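Local coordinates for CDGSH iron-sulfur domain-containing protein NEET (Arabidopsis thaliana, PDB 3S2R) that acts as an iron-sulfur transfer protein, each subunit of its homodimer carrying one [2Fe-2S] cluster, with roles in plant development, senescence, reactive oxygen homeostasis and iron metabolism, at residues L41-C51 / V75-Q83. The protein carries 1 engineered substitution. Numbering follows the deposited sequence.
With FES (Fe2/s2 (inorganic) cluster), chain D.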
loop_
_atom_site.group_PDB
_atom_site.type_symbol
_atom_site.label_atom_id
_atom_site.label_comp_id
_atom_site.label_asym_id
_atom_site.label_seq_id
_atom_site.Cartn_x
_atom_site.Cartn_y
_atom_site.Cartn_z
ATOM N N LEU B 41 1.893 -17.488 6.586
ATOM C CA LEU B 41 0.987 -16.804 7.512
ATOM C C LEU B 41 0.722 -17.659 8.757
ATOM O O LEU B 41 0.529 -18.879 8.683
ATOM C CB LEU B 41 -0.307 -16.523 6.790
ATOM C CG LEU B 41 -0.147 -15.479 5.651
ATOM C CD1 LEU B 41 -1.387 -15.414 4.839
ATOM C CD2 LEU B 41 0.224 -14.088 6.167
ATOM N N SER B 42 0.736 -17.030 9.922
ATOM C CA SER B 42 0.488 -17.796 11.169
ATOM C C SER B 42 -0.893 -17.586 11.773
ATOM O O SER B 42 -1.511 -18.551 12.190
ATOM C CB SER B 42 1.573 -17.596 12.230
ATOM O OG SER B 42 1.862 -16.234 12.333
ATOM N N LYS B 43 -1.359 -16.339 11.846
ATOM C CA LYS B 43 -2.697 -15.995 12.326
ATOM C C LYS B 43 -3.705 -16.302 11.188
ATOM O O LYS B 43 -3.364 -16.329 9.991
ATOM C CB LYS B 43 -2.772 -14.491 12.670
ATOM C CG LYS B 43 -1.912 -14.086 13.867
ATOM C CD LYS B 43 -2.133 -12.606 14.226
ATOM C CE LYS B 43 -1.451 -11.705 13.231
ATOM N NZ LYS B 43 -1.586 -10.324 13.735
ATOM N N ASN B 44 -4.974 -16.445 11.552
ATOM C CA ASN B 44 -5.971 -16.602 10.520
ATOM C C ASN B 44 -6.125 -15.359 9.655
ATOM O O ASN B 44 -6.332 -15.467 8.443
ATOM C CB ASN B 44 -7.331 -17.009 11.105
ATOM C CG ASN B 44 -8.338 -17.254 10.057
ATOM O OD1 ASN B 44 -8.108 -18.084 9.157
ATOM N ND2 ASN B 44 -9.416 -16.490 10.087
ATOM N N ILE B 45 -6.018 -14.158 10.262
ATOM C CA ILE B 45 -6.132 -12.893 9.560
ATOM C C ILE B 45 -4.901 -12.046 9.866
ATOM O O ILE B 45 -4.556 -11.842 11.024
ATOM C CB ILE B 45 -7.421 -12.127 9.934
ATOM C CG1 ILE B 45 -8.650 -13.019 9.717
ATOM C CG2 ILE B 45 -7.478 -10.856 9.086
ATOM C CD1 ILE B 45 -9.969 -12.324 10.090
ATOM N N THR B 46 -4.253 -11.560 8.822
ATOM C CA THR B 46 -3.048 -10.738 8.975
ATOM C C THR B 46 -3.238 -9.500 8.109
ATOM O O THR B 46 -3.330 -9.636 6.868
ATOM C CB THR B 46 -1.780 -11.476 8.564
ATOM O OG1 THR B 46 -1.745 -12.736 9.264
ATOM C CG2 THR B 46 -0.533 -10.653 8.947
ATOM N N PRO B 47 -3.304 -8.279 8.705
ATOM C CA PRO B 47 -3.534 -7.084 7.915
ATOM C C PRO B 47 -2.232 -6.463 7.412
ATOM O O PRO B 47 -1.286 -6.250 8.195
ATOM C CB PRO B 47 -4.231 -6.152 8.909
ATOM C CG PRO B 47 -3.633 -6.506 10.251
ATOM C CD PRO B 47 -3.383 -7.994 10.166
ATOM N N TYR B 48 -2.211 -6.158 6.108
ATOM C CA TYR B 48 -1.083 -5.575 5.425
ATOM C C TYR B 48 -1.396 -4.130 5.056
ATOM O O TYR B 48 -2.474 -3.793 4.587
ATOM C CB TYR B 48 -0.685 -6.404 4.205
ATOM C CG TYR B 48 0.201 -7.548 4.580
ATOM C CD1 TYR B 48 1.580 -7.505 4.346
ATOM C CD2 TYR B 48 -0.297 -8.664 5.237
ATOM C CE1 TYR B 48 2.417 -8.547 4.763
ATOM C CE2 TYR B 48 0.539 -9.705 5.623
ATOM C CZ TYR B 48 1.896 -9.630 5.397
ATOM O OH TYR B 48 2.746 -10.632 5.814
ATOM N N CYS B 49 -0.401 -3.273 5.239
ATOM C CA CYS B 49 -0.521 -1.847 5.042
ATOM C C CYS B 49 -0.600 -1.435 3.589
ATOM O O CYS B 49 0.188 -1.866 2.734
ATOM C CB CYS B 49 0.698 -1.150 5.718
ATOM S SG CYS B 49 0.622 0.674 5.657
ATOM N N ARG B 50 -1.557 -0.561 3.315
ATOM C CA ARG B 50 -1.674 0.092 2.001
ATOM C C ARG B 50 -1.574 1.607 2.102
ATOM O O ARG B 50 -1.889 2.305 1.144
ATOM C CB ARG B 50 -2.962 -0.333 1.323
ATOM C CG ARG B 50 -3.033 -1.876 1.119
ATOM C CD ARG B 50 -4.172 -2.298 0.227
ATOM N NE ARG B 50 -5.477 -2.030 0.853
ATOM C CZ ARG B 50 -6.633 -2.412 0.335
ATOM N NH1 ARG B 50 -6.680 -3.168 -0.758
ATOM N NH2 ARG B 50 -7.773 -2.069 0.933
ATOM N N CYS B 51 -1.102 2.110 3.251
ATOM C CA CYS B 51 -1.057 3.549 3.461
ATOM C C CYS B 51 0.329 4.113 3.568
ATOM O O CYS B 51 0.472 5.336 3.572
ATOM C CB CYS B 51 -1.888 3.963 4.689
ATOM S SG CYS B 51 -1.135 3.648 6.286
ATOM N N VAL B 75 -8.233 5.277 3.263
ATOM C CA VAL B 75 -7.435 4.092 2.955
ATOM C C VAL B 75 -7.497 3.109 4.115
ATOM O O VAL B 75 -7.865 3.445 5.236
ATOM C CB VAL B 75 -5.964 4.408 2.604
ATOM C CG1 VAL B 75 -5.900 5.240 1.318
ATOM C CG2 VAL B 75 -5.284 5.116 3.744
ATOM N N GLY B 76 -7.202 1.859 3.824
ATOM C CA GLY B 76 -7.187 0.823 4.825
ATOM C C GLY B 76 -6.457 -0.399 4.334
ATOM O O GLY B 76 -6.026 -0.445 3.177
ATOM N N PRO B 77 -6.308 -1.403 5.194
ATOM C CA PRO B 77 -5.402 -2.493 4.906
ATOM C C PRO B 77 -6.021 -3.608 4.037
ATOM O O PRO B 77 -7.242 -3.658 3.781
ATOM C CB PRO B 77 -5.134 -3.092 6.310
ATOM C CG PRO B 77 -6.355 -2.754 7.104
ATOM C CD PRO B 77 -6.685 -1.387 6.634
ATOM N N LEU B 78 -5.144 -4.460 3.568
ATOM C CA LEU B 78 -5.477 -5.736 2.892
ATOM C C LEU B 78 -5.418 -6.857 3.913
ATOM O O LEU B 78 -4.404 -7.022 4.585
ATOM C CB LEU B 78 -4.476 -5.949 1.766
ATOM C CG LEU B 78 -4.749 -7.205 0.923
ATOM C CD1 LEU B 78 -5.999 -7.002 0.045
ATOM C CD2 LEU B 78 -3.540 -7.464 0.010
ATOM N N LEU B 79 -6.498 -7.628 4.053
ATOM C CA LEU B 79 -6.568 -8.677 5.052
ATOM C C LEU B 79 -6.254 -10.000 4.402
ATOM O O LEU B 79 -7.016 -10.451 3.548
ATOM C CB LEU B 79 -7.978 -8.767 5.698
ATOM C CG LEU B 79 -8.495 -7.445 6.269
ATOM C CD1 LEU B 79 -9.837 -7.669 6.961
ATOM C CD2 LEU B 79 -7.511 -6.811 7.272
ATOM N N LEU B 80 -5.142 -10.616 4.766
ATOM C CA LEU B 80 -4.802 -11.932 4.259
ATOM C C LEU B 80 -5.356 -12.984 5.191
ATOM O O LEU B 80 -5.033 -12.959 6.399
ATOM C CB LEU B 80 -3.280 -12.112 4.073
ATOM C CG LEU B 80 -2.576 -11.054 3.206
ATOM C CD1 LEU B 80 -1.137 -11.443 3.032
ATOM C CD2 LEU B 80 -3.285 -10.880 1.843
ATOM N N LYS B 81 -6.178 -13.887 4.653
ATOM C CA LYS B 81 -6.903 -14.834 5.457
ATOM C C LYS B 81 -6.552 -16.253 5.076
ATOM O O LYS B 81 -6.467 -16.597 3.902
ATOM C CB LYS B 81 -8.409 -14.626 5.282
ATOM C CG LYS B 81 -8.900 -13.269 5.618
ATOM C CD LYS B 81 -10.404 -13.175 5.613
ATOM C CE LYS B 81 -10.877 -11.789 6.089
ATOM N NZ LYS B 81 -12.344 -11.736 6.046
ATOM N N LYS B 82 -6.364 -17.074 6.094
ATOM C CA LYS B 82 -6.081 -18.499 5.862
ATOM C C LYS B 82 -7.346 -19.282 5.509
ATOM O O LYS B 82 -7.235 -20.339 4.890
ATOM C CB LYS B 82 -5.391 -19.136 7.076
ATOM C CG LYS B 82 -3.998 -18.607 7.381
ATOM C CD LYS B 82 -3.439 -19.413 8.583
ATOM C CE LYS B 82 -2.091 -19.157 8.999
ATOM N NZ LYS B 82 -1.753 -20.326 9.859
ATOM N N GLN B 83 -8.500 -18.812 5.980
ATOM C CA GLN B 83 -9.781 -19.459 5.829
ATOM C C GLN B 83 -10.794 -18.391 5.521
ATOM O O GLN B 83 -10.667 -17.237 5.887
ATOM C CB GLN B 83 -10.175 -20.162 7.146
ATOM C CG GLN B 83 -9.233 -21.290 7.616
ATOM C CD GLN B 83 -9.265 -22.536 6.714
ATOM O OE1 GLN B 83 -10.240 -22.769 5.964
ATOM N NE2 GLN B 83 -8.200 -23.346 6.794
HETATM FE FE1 FES D . -1.293 1.406 6.724
HETATM FE FE2 FES D . -3.229 0.344 8.326
HETATM S S1 FES D . -1.246 1.213 8.905
HETATM S S2 FES D . -3.184 0.427 6.061
HETATM O O HOH W 1 -3.200 -14.562 7.863
HETATM O O HOH W 2 -11.679 -16.067 8.089
#
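Thr46 and Leu80, then Tyr48 and Leu78, form the two hydrogen-bonded pairs of an antiparallel ladder between strands 45-48 and 78-81, whose axes approach to 4.5 Å. Lys82 N extends it with a bond to Asn44 O. Beyond the ladder, the extended Lys82 side chain reaches back to the 41-44 turn, where NZ donates to Ser42 O (2.9 Å) from above the carbonyl plane. One water bridges Lys43 O, Thr46 OG1 and Leu80 O.

At the cluster end, Arg50 turns one side of its guanidinium to a single acceptor: NE lies 2.9 Å from Gly76 O and NH2 3.3 Å from the same oxygen, which sits in the guanidinium plane. A bend at chi3 (-67°) swings the group across the 76-78 backbone, with Pro77 O over one face. Its NH1 forms a salt bridge with Asp34 of the second subunit, which should help fix the guanidinium's rotation.

Apolar contacts line both faces of the ladder. On one, Leu80 CD1 approaches Tyr48 CE2 obliquely at 3.5 Å, while Leu41 CD1 packs on Leu80 CB; Leu41 and Tyr48 touch Val36 of strand 32-37. On the other, Leu79 CD2 meets Pro47 CB (3.7 Å), and Ile45 CG1 and CD1 lie alongside the CG and CE methylenes of Lys81.

Cys49 and Cys51 bind one iron through SG, both at 2.3 Å, and Cys51 CB rests on Val75 CG2. Strand 78-81 pairs in parallel with a strand of the second subunit, a feature of the NEET dimer. Strand 45-48 runs into Cys49 and Cys51, and Gly76-Pro77 precedes strand 78-81, flanking the CDGSH-type [2Fe-2S] site.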